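Local coordinates for diacylglycerol kinase (Bacillus anthracis, PDB 3S40), which probably phosphorylates diacylglycerol to phosphatidic acid at the expense of ATP, at residues A259-E271 / L280-H292. Residues are numbered along the deposited sequence; the frame is centred on the assembly and turned at random.
Sequences AKSIHIETEEEKE and LHTPCQIELLQGH
T282 and T266 meet hydroxyl to hydroxyl, their side chains crossing at about a right angle. T282 OG1 donates to T266 OG1 at 2.6 Å, and T266 OG1 in turn donates a hydrogen bond to E268 O. The backbone N of K270 comes in on T282 OG1 as well, at 2.8 Å, and T282 N returns a bond to K270 O. For T282 the chi1 of 51° sets OG1 between backbone N and carbonyl carbon, where this buried hydroxyl can give one bond and take another, tying down the bend that follows strand 261-266. Just beyond, the carboxylate of E269 lies stacked on the H281 ring, the planes 14° apart, with E269 OE2 3.2 Å from H281 CG and displaced toward the rim of the ring. H281 ND1 bonds T282 O, which helps fix the ring's rotation.

Strands 261-266 and 284-289 run antiparallel as neighbours in one sheet of the C-terminal, NAD kinase-like beta sandwich, with 181-187 on the other flank of 261-266. Hydrogen-bonded pairs I262–I286 and I264–C284 turn their side chains to the buried face. There the I264 and I286 side chains meet obliquely through their end methyls, CD1 to CD1 at a tight 3.4 Å, while L224 of strand 224-230 packs against both I262 and I286.

On the other face, Q285 bends at chi2 (66°) and brings OE1 to the edge of the H263 ring, in its plane and 3.3 Å from CD2; amide and ring are nearly coplanar. Q285 NE2 donates to E287 OE1, reached from above the carboxylate plane.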
# COMPACT_ATOMS: atom_id res chain seq x y z
N ALA A 259 6.11 -2.57 -15.98
CA ALA A 259 6.99 -1.53 -16.49
C ALA A 259 7.52 -0.63 -15.38
O ALA A 259 6.94 -0.56 -14.31
CB ALA A 259 6.27 -0.71 -17.55
N LYS A 260 8.64 0.05 -15.64
CA LYS A 260 9.22 0.94 -14.63
C LYS A 260 8.82 2.39 -14.82
O LYS A 260 8.76 3.14 -13.86
CB LYS A 260 10.75 0.83 -14.60
CG LYS A 260 11.28 -0.47 -14.03
CD LYS A 260 12.75 -0.35 -13.73
CE LYS A 260 13.29 -1.62 -13.08
NZ LYS A 260 14.59 -1.38 -12.39
N SER A 261 8.57 2.79 -16.06
CA SER A 261 8.25 4.18 -16.36
C SER A 261 7.02 4.24 -17.25
O SER A 261 7.01 3.73 -18.38
CB SER A 261 9.43 4.88 -17.04
OG SER A 261 9.17 6.27 -17.18
N ILE A 262 5.98 4.88 -16.73
CA ILE A 262 4.66 4.76 -17.33
C ILE A 262 4.01 6.11 -17.52
O ILE A 262 4.01 6.97 -16.63
CB ILE A 262 3.76 3.88 -16.45
CG1 ILE A 262 4.47 2.54 -16.17
CG2 ILE A 262 2.40 3.67 -17.11
CD1 ILE A 262 3.71 1.61 -15.25
N HIS A 263 3.46 6.31 -18.71
CA HIS A 263 2.67 7.50 -18.97
C HIS A 263 1.29 7.11 -19.46
O HIS A 263 1.16 6.33 -20.42
CB HIS A 263 3.35 8.43 -19.97
CG HIS A 263 2.69 9.77 -20.07
ND1 HIS A 263 1.72 10.06 -21.01
CD2 HIS A 263 2.84 10.90 -19.33
CE1 HIS A 263 1.31 11.30 -20.85
NE2 HIS A 263 1.97 11.83 -19.83
N ILE A 264 0.27 7.67 -18.81
CA ILE A 264 -1.11 7.37 -19.13
C ILE A 264 -1.85 8.62 -19.56
O ILE A 264 -1.93 9.61 -18.81
CB ILE A 264 -1.87 6.75 -17.93
CG1 ILE A 264 -1.06 5.63 -17.29
CG2 ILE A 264 -3.23 6.25 -18.37
CD1 ILE A 264 -0.54 5.99 -15.92
N GLU A 265 -2.41 8.57 -20.76
CA GLU A 265 -3.11 9.70 -21.33
C GLU A 265 -4.52 9.27 -21.72
O GLU A 265 -4.73 8.16 -22.22
CB GLU A 265 -2.34 10.22 -22.55
CG GLU A 265 -3.11 11.18 -23.43
CD GLU A 265 -2.41 11.45 -24.75
OE1 GLU A 265 -1.16 11.51 -24.76
OE2 GLU A 265 -3.11 11.58 -25.79
N THR A 266 -5.48 10.16 -21.49
CA THR A 266 -6.88 9.91 -21.85
C THR A 266 -7.40 10.96 -22.82
O THR A 266 -6.75 11.99 -23.04
CB THR A 266 -7.77 9.95 -20.61
OG1 THR A 266 -7.53 11.18 -19.91
CG2 THR A 266 -7.46 8.79 -19.68
N GLU A 267 -8.58 10.70 -23.37
CA GLU A 267 -9.26 11.64 -24.26
C GLU A 267 -9.62 12.92 -23.52
O GLU A 267 -9.25 14.02 -23.93
CB GLU A 267 -10.54 10.99 -24.80
CG GLU A 267 -11.01 11.57 -26.12
CD GLU A 267 -10.12 11.18 -27.29
OE1 GLU A 267 -9.27 10.28 -27.12
OE2 GLU A 267 -10.27 11.78 -28.38
N GLU A 268 -10.37 12.76 -22.43
CA GLU A 268 -10.69 13.87 -21.54
C GLU A 268 -10.09 13.60 -20.18
O GLU A 268 -10.04 12.46 -19.74
CB GLU A 268 -12.20 14.01 -21.39
CG GLU A 268 -12.93 14.49 -22.62
CD GLU A 268 -14.40 14.70 -22.34
OE1 GLU A 268 -14.93 15.78 -22.69
OE2 GLU A 268 -15.03 13.78 -21.77
N GLU A 269 -9.63 14.65 -19.51
CA GLU A 269 -9.18 14.51 -18.14
C GLU A 269 -10.11 13.59 -17.34
O GLU A 269 -11.34 13.74 -17.40
CB GLU A 269 -9.11 15.88 -17.47
CG GLU A 269 -8.91 15.83 -15.97
CD GLU A 269 -8.44 17.16 -15.42
OE1 GLU A 269 -7.84 17.95 -16.18
OE2 GLU A 269 -8.67 17.41 -14.21
N LYS A 270 -9.53 12.63 -16.63
CA LYS A 270 -10.27 11.79 -15.69
C LYS A 270 -9.64 11.89 -14.30
O LYS A 270 -8.48 12.26 -14.15
CB LYS A 270 -10.31 10.33 -16.16
CG LYS A 270 -10.94 10.13 -17.53
CD LYS A 270 -11.04 8.65 -17.90
CE LYS A 270 -12.13 7.94 -17.10
NZ LYS A 270 -13.50 8.26 -17.60
N GLU A 271 -10.42 11.57 -13.28
CA GLU A 271 -9.94 11.65 -11.90
C GLU A 271 -9.23 10.37 -11.51
O GLU A 271 -9.59 9.28 -11.96
CB GLU A 271 -11.11 11.91 -10.96
CG GLU A 271 -10.73 11.92 -9.49
CD GLU A 271 -11.92 12.21 -8.59
OE1 GLU A 271 -13.04 11.79 -8.95
OE2 GLU A 271 -11.73 12.86 -7.54
N LEU A 280 -5.39 13.42 -7.99
CA LEU A 280 -4.66 13.43 -9.24
C LEU A 280 -5.66 13.33 -10.38
O LEU A 280 -6.86 13.22 -10.15
CB LEU A 280 -3.66 12.27 -9.32
CG LEU A 280 -2.41 12.34 -8.43
CD1 LEU A 280 -1.87 10.95 -8.14
CD2 LEU A 280 -1.35 13.21 -9.07
N HIS A 281 -5.16 13.36 -11.60
CA HIS A 281 -6.00 13.22 -12.77
C HIS A 281 -5.10 13.14 -13.98
O HIS A 281 -3.98 13.64 -13.96
CB HIS A 281 -6.94 14.42 -12.88
CG HIS A 281 -6.23 15.73 -12.88
ND1 HIS A 281 -5.38 16.12 -13.89
CD2 HIS A 281 -6.21 16.73 -11.96
CE1 HIS A 281 -4.89 17.31 -13.61
NE2 HIS A 281 -5.37 17.70 -12.45
N THR A 282 -5.59 12.50 -15.04
CA THR A 282 -4.83 12.39 -16.28
C THR A 282 -4.57 13.76 -16.90
O THR A 282 -5.32 14.70 -16.64
CB THR A 282 -5.57 11.49 -17.32
OG1 THR A 282 -6.93 11.93 -17.46
CG2 THR A 282 -5.55 10.03 -16.88
N PRO A 283 -3.50 13.89 -17.71
CA PRO A 283 -2.52 12.83 -17.97
C PRO A 283 -1.61 12.63 -16.76
O PRO A 283 -1.65 13.45 -15.83
CB PRO A 283 -1.72 13.38 -19.15
CG PRO A 283 -1.84 14.86 -19.03
CD PRO A 283 -3.22 15.11 -18.48
N CYS A 284 -0.82 11.57 -16.77
CA CYS A 284 -0.07 11.18 -15.57
C CYS A 284 1.19 10.38 -15.89
O CYS A 284 1.17 9.44 -16.71
CB CYS A 284 -1.00 10.39 -14.64
SG CYS A 284 -0.42 10.26 -12.96
N GLN A 285 2.29 10.77 -15.25
CA GLN A 285 3.57 10.06 -15.34
C GLN A 285 3.81 9.28 -14.06
O GLN A 285 3.61 9.81 -12.95
CB GLN A 285 4.72 11.04 -15.58
CG GLN A 285 6.11 10.39 -15.73
CD GLN A 285 6.24 9.50 -16.98
OE1 GLN A 285 5.55 9.70 -17.98
NE2 GLN A 285 7.15 8.52 -16.92
N ILE A 286 4.22 8.03 -14.20
CA ILE A 286 4.46 7.19 -13.03
C ILE A 286 5.86 6.61 -13.03
O ILE A 286 6.33 6.07 -14.05
CB ILE A 286 3.44 6.05 -12.88
CG1 ILE A 286 2.02 6.53 -13.18
CG2 ILE A 286 3.54 5.45 -11.48
CD1 ILE A 286 0.96 5.52 -12.87
N GLU A 287 6.51 6.72 -11.87
CA GLU A 287 7.87 6.24 -11.63
C GLU A 287 7.85 5.34 -10.39
O GLU A 287 7.00 5.48 -9.52
CB GLU A 287 8.81 7.42 -11.33
CG GLU A 287 8.73 8.58 -12.31
CD GLU A 287 9.30 8.23 -13.68
OE1 GLU A 287 8.95 8.92 -14.66
OE2 GLU A 287 10.10 7.27 -13.77
N LEU A 288 8.81 4.43 -10.31
CA LEU A 288 8.93 3.60 -9.13
C LEU A 288 10.23 3.89 -8.38
O LEU A 288 11.29 3.95 -8.99
CB LEU A 288 8.92 2.13 -9.52
CG LEU A 288 8.95 1.23 -8.30
CD1 LEU A 288 7.54 1.07 -7.73
CD2 LEU A 288 9.56 -0.10 -8.61
N LEU A 289 10.14 4.08 -7.07
CA LEU A 289 11.34 4.22 -6.24
C LEU A 289 11.72 2.89 -5.59
O LEU A 289 11.11 2.45 -4.61
CB LEU A 289 11.14 5.31 -5.19
CG LEU A 289 10.64 6.64 -5.75
CD1 LEU A 289 10.24 7.56 -4.59
CD2 LEU A 289 11.70 7.27 -6.65
N GLN A 290 12.74 2.26 -6.12
CA GLN A 290 13.07 0.92 -5.70
C GLN A 290 13.63 0.91 -4.27
O GLN A 290 14.51 1.69 -3.93
CB GLN A 290 14.04 0.29 -6.71
CG GLN A 290 14.07 -1.22 -6.69
CD GLN A 290 14.77 -1.82 -7.92
OE1 GLN A 290 14.83 -1.21 -9.00
NE2 GLN A 290 15.31 -3.02 -7.75
N GLY A 291 13.08 0.04 -3.43
CA GLY A 291 13.57 -0.12 -2.08
C GLY A 291 13.57 1.16 -1.27
O GLY A 291 14.43 1.36 -0.42
N HIS A 292 12.58 2.01 -1.51
CA HIS A 292 12.52 3.34 -0.90
C HIS A 292 12.24 3.27 0.60
O HIS A 292 12.76 4.08 1.37
CB HIS A 292 11.44 4.18 -1.60
CG HIS A 292 11.46 5.64 -1.26
ND1 HIS A 292 12.51 6.47 -1.60
CD2 HIS A 292 10.55 6.42 -0.63
CE1 HIS A 292 12.24 7.70 -1.20
NE2 HIS A 292 11.06 7.70 -0.61